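Local coordinates for cellobiose 2-epimerase (Ruminococcus albus, PDB 3VW5), which catalyses the reversible epimerization of cellobiose to 4-O-beta-D-glucopyranosyl-D-mannose, converting the unmodified sugar directly, at residues Trp18-Gly31 with Ala43-Tyr57. The protein carries 2 engineered substitutions. Numbering follows the deposited sequence.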
ATOM      1  N   TRP A  18       8.764 -15.169   2.081  1.00 37.30           N
ATOM      2  CA  TRP A  18       7.732 -15.172   1.056  1.00 39.31           C
ATOM      3  C   TRP A  18       7.966 -16.239  -0.009  1.00 36.80           C
ATOM      4  O   TRP A  18       7.030 -16.915  -0.422  1.00 36.85           O
ATOM      5  CB  TRP A  18       7.520 -13.769   0.488  1.00 35.03           C
ATOM      6  CG  TRP A  18       6.772 -12.950   1.466  1.00 32.32           C
ATOM      7  CD1 TRP A  18       7.297 -12.114   2.402  1.00 33.99           C
ATOM      8  CD2 TRP A  18       5.355 -12.946   1.670  1.00 33.35           C
ATOM      9  NE1 TRP A  18       6.295 -11.558   3.156  1.00 33.11           N
ATOM     10  CE2 TRP A  18       5.091 -12.053   2.729  1.00 33.44           C
ATOM     11  CE3 TRP A  18       4.277 -13.591   1.041  1.00 38.16           C
ATOM     12  CZ2 TRP A  18       3.785 -11.796   3.187  1.00 34.46           C
ATOM     13  CZ3 TRP A  18       2.980 -13.340   1.498  1.00 31.94           C
ATOM     14  CH2 TRP A  18       2.749 -12.449   2.558  1.00 37.67           C
ATOM     15  N   ASN A  19       9.219 -16.417  -0.418  1.00 40.17           N
ATOM     16  CA  ASN A  19       9.562 -17.471  -1.374  1.00 38.44           C
ATOM     17  C   ASN A  19       8.935 -18.815  -1.016  1.00 40.39           C
ATOM     18  O   ASN A  19       8.520 -19.564  -1.905  1.00 42.26           O
ATOM     19  CB  ASN A  19      11.078 -17.618  -1.521  1.00 37.64           C
ATOM     20  CG  ASN A  19      11.712 -16.454  -2.264  1.00 43.73           C
ATOM     21  OD1 ASN A  19      11.020 -15.634  -2.878  1.00 40.75           O
ATOM     22  ND2 ASN A  19      13.043 -16.378  -2.215  1.00 39.37           N
ATOM     23  N   LYS A  20       8.846 -19.114   0.279  1.00 38.18           N
ATOM     24  CA  LYS A  20       8.310 -20.398   0.726  1.00 35.72           C
ATOM     25  C   LYS A  20       6.806 -20.484   0.584  1.00 37.30           C
ATOM     26  O   LYS A  20       6.224 -21.546   0.769  1.00 43.29           O
ATOM     27  CB  LYS A  20       8.693 -20.685   2.176  1.00 41.29           C
ATOM     28  CG  LYS A  20      10.194 -20.635   2.446  1.00 52.32           C
ATOM     29  CD  LYS A  20      10.527 -21.041   3.891  1.00 52.72           C
ATOM     30  CE  LYS A  20      11.978 -20.671   4.250  1.00 67.06           C
ATOM     31  NZ  LYS A  20      12.981 -21.208   3.261  1.00 63.49           N
ATOM     32  N   LEU A  21       6.170 -19.364   0.268  1.00 40.23           N
ATOM     33  CA  LEU A  21       4.714 -19.337   0.159  1.00 41.06           C
ATOM     34  C   LEU A  21       4.219 -19.489  -1.264  1.00 40.85           C
ATOM     35  O   LEU A  21       3.021 -19.447  -1.505  1.00 40.98           O
ATOM     36  CB  LEU A  21       4.147 -18.061   0.782  1.00 41.29           C
ATOM     37  CG  LEU A  21       4.254 -18.064   2.302  1.00 38.52           C
ATOM     38  CD1 LEU A  21       3.871 -16.708   2.868  1.00 39.07           C
ATOM     39  CD2 LEU A  21       3.377 -19.161   2.878  1.00 39.25           C
ATOM     40  N   ARG A  22       5.147 -19.661  -2.201  1.00 42.40           N
ATOM     41  CA  ARG A  22       4.792 -19.963  -3.583  1.00 41.71           C
ATOM     42  C   ARG A  22       3.987 -21.266  -3.674  1.00 45.33           C
ATOM     43  O   ARG A  22       4.374 -22.293  -3.116  1.00 48.83           O
ATOM     44  CB  ARG A  22       6.050 -20.050  -4.444  1.00 41.58           C
ATOM     45  CG  ARG A  22       5.783 -20.039  -5.932  1.00 44.04           C
ATOM     46  CD  ARG A  22       7.066 -20.175  -6.766  1.00 45.57           C
ATOM     47  NE  ARG A  22       6.769 -20.727  -8.092  1.00 46.84           N
ATOM     48  CZ  ARG A  22       7.268 -20.262  -9.236  1.00 46.83           C
ATOM     49  NH1 ARG A  22       8.117 -19.233  -9.237  1.00 40.05           N
ATOM     50  NH2 ARG A  22       6.916 -20.837 -10.381  1.00 42.51           N
ATOM     51  N   ASP A  23       2.855 -21.208  -4.366  1.00 46.71           N
ATOM     52  CA  ASP A  23       2.019 -22.380  -4.605  1.00 46.13           C
ATOM     53  C   ASP A  23       2.161 -22.843  -6.060  1.00 52.18           C
ATOM     54  O   ASP A  23       1.505 -22.307  -6.964  1.00 50.34           O
ATOM     55  CB  ASP A  23       0.557 -22.058  -4.292  1.00 43.25           C
ATOM     56  CG  ASP A  23      -0.332 -23.282  -4.343  1.00 52.97           C
ATOM     57  OD1 ASP A  23      -1.469 -23.249  -3.793  1.00 49.31           O
ATOM     58  OD2 ASP A  23       0.120 -24.287  -4.932  1.00 49.87           O
ATOM     59  N   ASP A  24       3.027 -23.827  -6.286  1.00 51.71           N
ATOM     60  CA  ASP A  24       3.209 -24.378  -7.626  1.00 49.49           C
ATOM     61  C   ASP A  24       2.167 -25.449  -7.934  1.00 48.76           C
ATOM     62  O   ASP A  24       2.033 -25.880  -9.071  1.00 58.31           O
ATOM     63  CB  ASP A  24       4.616 -24.950  -7.801  1.00 45.08           C
ATOM     64  CG  ASP A  24       5.694 -23.891  -7.710  1.00 50.85           C
ATOM     65  OD1 ASP A  24       5.643 -22.913  -8.493  1.00 51.19           O
ATOM     66  OD2 ASP A  24       6.596 -24.040  -6.851  1.00 51.50           O
ATOM     67  N   GLU A  25       1.417 -25.863  -6.927  1.00 45.93           N
ATOM     68  CA  GLU A  25       0.371 -26.869  -7.116  1.00 53.70           C
ATOM     69  C   GLU A  25      -0.950 -26.280  -7.640  1.00 56.74           C
ATOM     70  O   GLU A  25      -1.525 -26.761  -8.621  1.00 52.26           O
ATOM     71  CB  GLU A  25       0.134 -27.617  -5.801  1.00 62.58           C
ATOM     72  CG  GLU A  25       1.442 -27.903  -5.023  1.00 76.23           C
ATOM     73  CD  GLU A  25       1.598 -27.044  -3.756  1.00 76.90           C
ATOM     74  OE1 GLU A  25       0.751 -27.191  -2.831  1.00 74.04           O
ATOM     75  OE2 GLU A  25       2.560 -26.216  -3.690  1.00 71.85           O
ATOM     76  N   ASN A  26      -1.435 -25.232  -6.988  1.00 56.74           N
ATOM     77  CA  ASN A  26      -2.660 -24.597  -7.445  1.00 55.04           C
ATOM     78  C   ASN A  26      -2.468 -23.177  -7.999  1.00 54.08           C
ATOM     79  O   ASN A  26      -3.446 -22.495  -8.311  1.00 55.33           O
ATOM     80  CB  ASN A  26      -3.733 -24.634  -6.360  1.00 54.25           C
ATOM     81  CG  ASN A  26      -4.333 -26.027  -6.182  1.00 59.99           C
ATOM     82  OD1 ASN A  26      -5.018 -26.541  -7.076  1.00 64.06           O
ATOM     83  ND2 ASN A  26      -4.097 -26.633  -5.021  1.00 49.58           N
ATOM     84  N   GLY A  27      -1.217 -22.743  -8.136  1.00 48.52           N
ATOM     85  CA  GLY A  27      -0.930 -21.442  -8.721  1.00 42.49           C
ATOM     86  C   GLY A  27      -0.937 -20.315  -7.708  1.00 45.36           C
ATOM     87  O   GLY A  27      -1.588 -20.394  -6.674  1.00 48.44           O
ATOM     88  N   GLY A  28      -0.202 -19.255  -7.993  1.00 42.53           N
ATOM     89  CA  GLY A  28      -0.140 -18.135  -7.076  1.00 40.41           C
ATOM     90  C   GLY A  28       0.546 -18.480  -5.766  1.00 43.44           C
ATOM     91  O   GLY A  28       1.423 -19.335  -5.725  1.00 46.85           O
ATOM     92  N   PHE A  29       0.152 -17.802  -4.693  1.00 44.63           N
ATOM     93  CA  PHE A  29       0.707 -18.044  -3.359  1.00 42.57           C
ATOM     94  C   PHE A  29      -0.371 -18.440  -2.342  1.00 40.31           C
ATOM     95  O   PHE A  29      -1.532 -18.071  -2.499  1.00 41.48           O
ATOM     96  CB  PHE A  29       1.430 -16.797  -2.871  1.00 38.01           C
ATOM     97  CG  PHE A  29       2.661 -16.487  -3.641  1.00 38.28           C
ATOM     98  CD1 PHE A  29       3.907 -16.574  -3.042  1.00 38.81           C
ATOM     99  CD2 PHE A  29       2.578 -16.127  -4.976  1.00 39.07           C
ATOM    100  CE1 PHE A  29       5.051 -16.297  -3.748  1.00 37.79           C
ATOM    101  CE2 PHE A  29       3.717 -15.851  -5.705  1.00 43.35           C
ATOM    102  CZ  PHE A  29       4.966 -15.936  -5.093  1.00 43.39           C
ATOM    103  N   TYR A  30       0.014 -19.178  -1.301  1.00 38.76           N
ATOM    104  CA  TYR A  30      -0.931 -19.571  -0.256  1.00 44.74           C
ATOM    105  C   TYR A  30      -1.571 -18.334   0.412  1.00 41.24           C
ATOM    106  O   TYR A  30      -0.930 -17.283   0.567  1.00 38.34           O
ATOM    107  CB  TYR A  30      -0.266 -20.489   0.785  1.00 44.76           C
ATOM    108  CG  TYR A  30       0.482 -21.683   0.207  1.00 48.48           C
ATOM    109  CD1 TYR A  30      -0.172 -22.629  -0.578  1.00 47.35           C
ATOM    110  CD2 TYR A  30       1.842 -21.872   0.464  1.00 48.02           C
ATOM    111  CE1 TYR A  30       0.505 -23.720  -1.094  1.00 48.28           C
ATOM    112  CE2 TYR A  30       2.527 -22.958  -0.055  1.00 46.09           C
ATOM    113  CZ  TYR A  30       1.850 -23.880  -0.829  1.00 49.60           C
ATOM    114  OH  TYR A  30       2.529 -24.959  -1.346  1.00 56.95           O
ATOM    115  N   GLY A  31      -2.838 -18.465   0.786  1.00 34.21           N
ATOM    116  CA  GLY A  31      -3.620 -17.326   1.212  1.00 36.97           C
ATOM    117  C   GLY A  31      -3.605 -17.021   2.701  1.00 46.07           C
ATOM    118  O   GLY A  31      -4.011 -15.927   3.105  1.00 43.25           O
ATOM    119  N   ALA A  43      -6.663 -22.208   1.956  1.00 49.99           N
ATOM    120  CA  ALA A  43      -7.394 -20.965   2.231  1.00 49.19           C
ATOM    121  C   ALA A  43      -7.669 -20.178   0.948  1.00 47.45           C
ATOM    122  O   ALA A  43      -6.985 -20.354  -0.058  1.00 45.74           O
ATOM    123  CB  ALA A  43      -6.638 -20.099   3.249  1.00 43.34           C
ATOM    124  N   ASP A  44      -8.671 -19.311   0.990  1.00 44.40           N
ATOM    125  CA  ASP A  44      -8.956 -18.427  -0.131  1.00 43.02           C
ATOM    126  C   ASP A  44      -7.797 -17.467  -0.373  1.00 44.88           C
ATOM    127  O   ASP A  44      -7.144 -17.015   0.576  1.00 42.06           O
ATOM    128  CB  ASP A  44     -10.224 -17.618   0.131  1.00 47.73           C
ATOM    129  CG  ASP A  44     -11.482 -18.467   0.126  1.00 52.52           C
ATOM    130  OD1 ASP A  44     -11.485 -19.558  -0.501  1.00 54.21           O
ATOM    131  OD2 ASP A  44     -12.477 -18.021   0.744  1.00 51.12           O
ATOM    132  N   LYS A  45      -7.556 -17.155  -1.643  1.00 40.82           N
ATOM    133  CA  LYS A  45      -6.456 -16.291  -2.043  1.00 42.61           C
ATOM    134  C   LYS A  45      -6.982 -14.934  -2.509  1.00 44.51           C
ATOM    135  O   LYS A  45      -7.635 -14.840  -3.547  1.00 45.50           O
ATOM    136  CB  LYS A  45      -5.652 -16.959  -3.164  1.00 43.63           C
ATOM    137  CG  LYS A  45      -5.211 -18.382  -2.842  1.00 44.67           C
ATOM    138  CD  LYS A  45      -4.501 -19.046  -4.014  1.00 43.13           C
ATOM    139  CE  LYS A  45      -3.830 -20.346  -3.585  1.00 44.38           C
ATOM    140  NZ  LYS A  45      -3.296 -21.130  -4.739  1.00 46.20           N
ATOM    141  N   GLY A  46      -6.702 -13.887  -1.738  1.00 44.24           N
ATOM    142  CA  GLY A  46      -7.189 -12.550  -2.039  1.00 38.97           C
ATOM    143  C   GLY A  46      -6.403 -11.927  -3.171  1.00 44.67           C
ATOM    144  O   GLY A  46      -5.183 -12.129  -3.283  1.00 46.60           O
ATOM    145  N   VAL A  47      -7.080 -11.163  -4.024  1.00 42.00           N
ATOM    146  CA  VAL A  47      -6.390 -10.622  -5.186  1.00 39.29           C
ATOM    147  C   VAL A  47      -5.525  -9.405  -4.844  1.00 37.14           C
ATOM    148  O   VAL A  47      -4.465  -9.206  -5.448  1.00 39.32           O
ATOM    149  CB  VAL A  47      -7.325 -10.417  -6.413  1.00 41.34           C
ATOM    150  CG1 VAL A  47      -8.664 -11.135  -6.195  1.00 37.59           C
ATOM    151  CG2 VAL A  47      -7.495  -8.957  -6.748  1.00 37.62           C
ATOM    152  N   ILE A  48      -5.943  -8.610  -3.865  1.00 35.82           N
ATOM    153  CA  ILE A  48      -5.064  -7.553  -3.357  1.00 37.44           C
ATOM    154  C   ILE A  48      -3.737  -8.124  -2.826  1.00 36.77           C
ATOM    155  O   ILE A  48      -2.678  -7.519  -2.984  1.00 40.40           O
ATOM    156  CB  ILE A  48      -5.756  -6.678  -2.290  1.00 36.71           C
ATOM    157  CG1 ILE A  48      -5.960  -5.264  -2.830  1.00 45.48           C
ATOM    158  CG2 ILE A  48      -4.917  -6.582  -1.043  1.00 38.73           C
ATOM    159  CD1 ILE A  48      -7.067  -4.520  -2.123  1.00 50.48           C
ATOM    160  N   LEU A  49      -3.809  -9.297  -2.216  1.00 30.08           N
ATOM    161  CA  LEU A  49      -2.638  -9.982  -1.713  1.00 33.81           C
ATOM    162  C   LEU A  49      -1.712 -10.354  -2.868  1.00 40.51           C
ATOM    163  O   LEU A  49      -0.504 -10.137  -2.796  1.00 39.42           O
ATOM    164  CB  LEU A  49      -3.055 -11.231  -0.916  1.00 35.03           C
ATOM    165  CG  LEU A  49      -1.990 -12.264  -0.538  1.00 34.58           C
ATOM    166  CD1 LEU A  49      -0.868 -11.630   0.246  1.00 34.10           C
ATOM    167  CD2 LEU A  49      -2.589 -13.433   0.225  1.00 35.91           C
ATOM    168  N   HIS A  50      -2.280 -10.919  -3.932  1.00 40.78           N
ATOM    169  CA  HIS A  50      -1.487 -11.300  -5.086  1.00 35.62           C
ATOM    170  C   HIS A  50      -0.928 -10.111  -5.846  1.00 38.13           C
ATOM    171  O   HIS A  50       0.203 -10.156  -6.331  1.00 42.66           O
ATOM    172  CB  HIS A  50      -2.260 -12.239  -5.996  1.00 35.12           C
ATOM    173  CG  HIS A  50      -2.286 -13.644  -5.491  1.00 46.37           C
ATOM    174  ND1 HIS A  50      -3.059 -14.031  -4.417  1.00 43.34           N
ATOM    175  CD2 HIS A  50      -1.589 -14.742  -5.871  1.00 46.33           C
ATOM    176  CE1 HIS A  50      -2.858 -15.313  -4.177  1.00 41.05           C
ATOM    177  NE2 HIS A  50      -1.971 -15.769  -5.044  1.00 38.39           N
ATOM    178  N   SER A  51      -1.685  -9.034  -5.938  1.00 32.60           N
ATOM    179  CA  SER A  51      -1.136  -7.868  -6.590  1.00 31.17           C
ATOM    180  C   SER A  51       0.039  -7.327  -5.800  1.00 32.27           C
ATOM    181  O   SER A  51       1.031  -6.898  -6.374  1.00 30.61           O
ATOM    182  CB  SER A  51      -2.209  -6.812  -6.797  1.00 32.62           C
ATOM    183  OG  SER A  51      -3.199  -7.317  -7.661  1.00 31.48           O
ATOM    184  N   ARG A  52      -0.067  -7.362  -4.474  1.00 37.23           N
ATOM    185  CA  ARG A  52       1.007  -6.850  -3.624  1.00 37.05           C
ATOM    186  C   ARG A  52       2.268  -7.717  -3.690  1.00 33.53           C
ATOM    187  O   ARG A  52       3.401  -7.204  -3.693  1.00 28.84           O
ATOM    188  CB  ARG A  52       0.516  -6.656  -2.200  1.00 33.14           C
ATOM    189  CG  ARG A  52      -0.450  -5.510  -2.087  1.00 39.61           C
ATOM    190  CD  ARG A  52      -1.226  -5.510  -0.785  1.00 39.36           C
ATOM    191  NE  ARG A  52      -1.814  -4.204  -0.515  1.00 44.43           N
ATOM    192  CZ  ARG A  52      -2.367  -3.847   0.643  1.00 49.50           C
ATOM    193  NH1 ARG A  52      -2.418  -4.700   1.663  1.00 50.82           N
ATOM    194  NH2 ARG A  52      -2.866  -2.630   0.782  1.00 44.62           N
ATOM    195  N   ILE A  53       2.065  -9.027  -3.760  1.00 31.35           N
ATOM    196  CA  ILE A  53       3.175  -9.933  -3.992  1.00 36.95           C
ATOM    197  C   ILE A  53       3.808  -9.636  -5.362  1.00 35.15           C
ATOM    198  O   ILE A  53       5.029  -9.447  -5.459  1.00 32.47           O
ATOM    199  CB  ILE A  53       2.744 -11.389  -3.852  1.00 37.24           C
ATOM    200  CG1 ILE A  53       2.337 -11.645  -2.409  1.00 34.07           C
ATOM    201  CG2 ILE A  53       3.871 -12.350  -4.256  1.00 35.36           C
ATOM    202  CD1 ILE A  53       1.564 -12.945  -2.191  1.00 33.32           C
ATOM    203  N   LEU A  54       2.974  -9.552  -6.403  1.00 39.04           N
ATOM    204  CA  LEU A  54       3.441  -9.190  -7.754  1.00 32.09           C
ATOM    205  C   LEU A  54       4.228  -7.887  -7.715  1.00 33.68           C
ATOM    206  O   LEU A  54       5.350  -7.810  -8.223  1.00 37.29           O
ATOM    207  CB  LEU A  54       2.285  -9.096  -8.755  1.00 32.00           C
ATOM    208  CG  LEU A  54       2.664  -8.674 -10.186  1.00 38.29           C
ATOM    209  CD1 LEU A  54       3.874  -9.439 -10.713  1.00 35.35           C
ATOM    210  CD2 LEU A  54       1.505  -8.781 -11.172  1.00 30.67           C
ATOM    211  N   TRP A  55       3.667  -6.863  -7.083  1.00 34.12           N
ATOM    212  CA  TRP A  55       4.407  -5.620  -6.965  1.00 33.33           C
ATOM    213  C   TRP A  55       5.752  -5.845  -6.276  1.00 32.95           C
ATOM    214  O   TRP A  55       6.774  -5.289  -6.672  1.00 36.61           O
ATOM    215  CB  TRP A  55       3.612  -4.528  -6.225  1.00 30.53           C
ATOM    216  CG  TRP A  55       4.452  -3.277  -6.120  1.00 29.97           C
ATOM    217  CD1 TRP A  55       4.508  -2.251  -7.015  1.00 28.82           C
ATOM    218  CD2 TRP A  55       5.415  -2.965  -5.096  1.00 34.99           C
ATOM    219  NE1 TRP A  55       5.415  -1.308  -6.601  1.00 34.77           N
ATOM    220  CE2 TRP A  55       5.992  -1.723  -5.430  1.00 33.64           C
ATOM    221  CE3 TRP A  55       5.834  -3.610  -3.923  1.00 30.43           C
ATOM    222  CZ2 TRP A  55       6.974  -1.122  -4.644  1.00 32.37           C
ATOM    223  CZ3 TRP A  55       6.811  -3.006  -3.145  1.00 26.34           C
ATOM    224  CH2 TRP A  55       7.366  -1.783  -3.505  1.00 29.12           C
ATOM    225  N   PHE A  56       5.731  -6.658  -5.228  1.00 35.82           N
ATOM    226  CA  PHE A  56       6.894  -6.849  -4.386  1.00 36.54           C
ATOM    227  C   PHE A  56       8.028  -7.555  -5.105  1.00 40.13           C
ATOM    228  O   PHE A  56       9.182  -7.112  -5.048  1.00 36.98           O
ATOM    229  CB  PHE A  56       6.522  -7.665  -3.160  1.00 38.02           C
ATOM    230  CG  PHE A  56       7.705  -8.193  -2.418  1.00 34.67           C
ATOM    231  CD1 PHE A  56       8.465  -7.352  -1.638  1.00 32.03           C
ATOM    232  CD2 PHE A  56       8.054  -9.524  -2.507  1.00 32.20           C
ATOM    233  CE1 PHE A  56       9.545  -7.826  -0.952  1.00 37.45           C
ATOM    234  CE2 PHE A  56       9.132 -10.012  -1.807  1.00 37.45           C
ATOM    235  CZ  PHE A  56       9.885  -9.164  -1.029  1.00 37.33           C
ATOM    236  N   TYR A  57       7.714  -8.661  -5.769  1.00 35.56           N
ATOM    237  CA  TYR A  57       8.761  -9.375  -6.476  1.00 36.62           C
ATOM    238  C   TYR A  57       9.275  -8.558  -7.636  1.00 42.77           C
ATOM    239  O   TYR A  57      10.497  -8.440  -7.827  1.00 45.85           O
ATOM    240  CB  TYR A  57       8.302 -10.761  -6.913  1.00 38.67           C
ATOM    241  CG  TYR A  57       8.423 -11.774  -5.802  1.00 39.88           C
ATOM    242  CD1 TYR A  57       9.662 -12.032  -5.203  1.00 37.70           C
ATOM    243  CD2 TYR A  57       7.312 -12.465  -5.341  1.00 35.16           C
ATOM    244  CE1 TYR A  57       9.787 -12.957  -4.192  1.00 37.95           C
ATOM    245  CE2 TYR A  57       7.426 -13.389  -4.327  1.00 41.81           C
ATOM    246  CZ  TYR A  57       8.663 -13.633  -3.752  1.00 42.39           C
ATOM    247  OH  TYR A  57       8.775 -14.555  -2.738  1.00 40.71           O
TER
HETATM  248  O   HOH W   1      -5.854 -14.570   1.082  1.00 34.06           O
HETATM  249  O   HOH W   2      -4.362 -20.631  -0.222  1.00 42.90           O
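Ile-53 packs against Phe-29 with its CG2 over one ring face, 14° off the normal and 3.9 Å from the ring centroid, a CH-pi contact. Its other branch, ending in CD1, reaches Phe-29 CB and also lies 4.0 Å from Trp-18 CZ3, so one isoleucine fills the angle between two aromatic side chains. The planes of the Tyr-57 and Phe-29 rings are near parallel, 28° apart, but the rings are slid so far that they barely overlap; Tyr-57 OH goes on to donate to Asn-19 OD1. His-50 CD2 lies at the edge of the Phe-29 ring, while His-50 NE2 accepts the backbone N-H of Phe-29 at 3.0 Å, almost straight at 178° though tilted from the imidazole plane. That imidazole is held from its other nitrogen as well, ND1 donating to Gly-46 O. Gly-28 suits this approach: a CB there would collide with His-50 NE2. These pairs join the end of helix 2-19 and the loop after it to helix 47-64 of the (alpha/alpha)6 barrel, with strand 45-46 leading into the latter. Extended beyond CG, Lys-45 brings NZ within 2.7 Å of Gly-27 O and 3.0 Å of Asp-23 OD1, in a salt bridge that reaches OD1 from above the carboxylate plane; Phe-98 O is a third acceptor. A methionine in its place would probably leave the buried Asp-23 without its counter-charge and the loop carbonyls without their shared donor. Gly-31 CA still touches Asp-44 O directly, but the edge by Ala-43 and the exposed Asp-44 side chain is looser and water-bridged: one molecule accepts from Gly-31 N and donates to Ala-43 O, another links Gly-31 O with Asp-44 O and Gly-46 N.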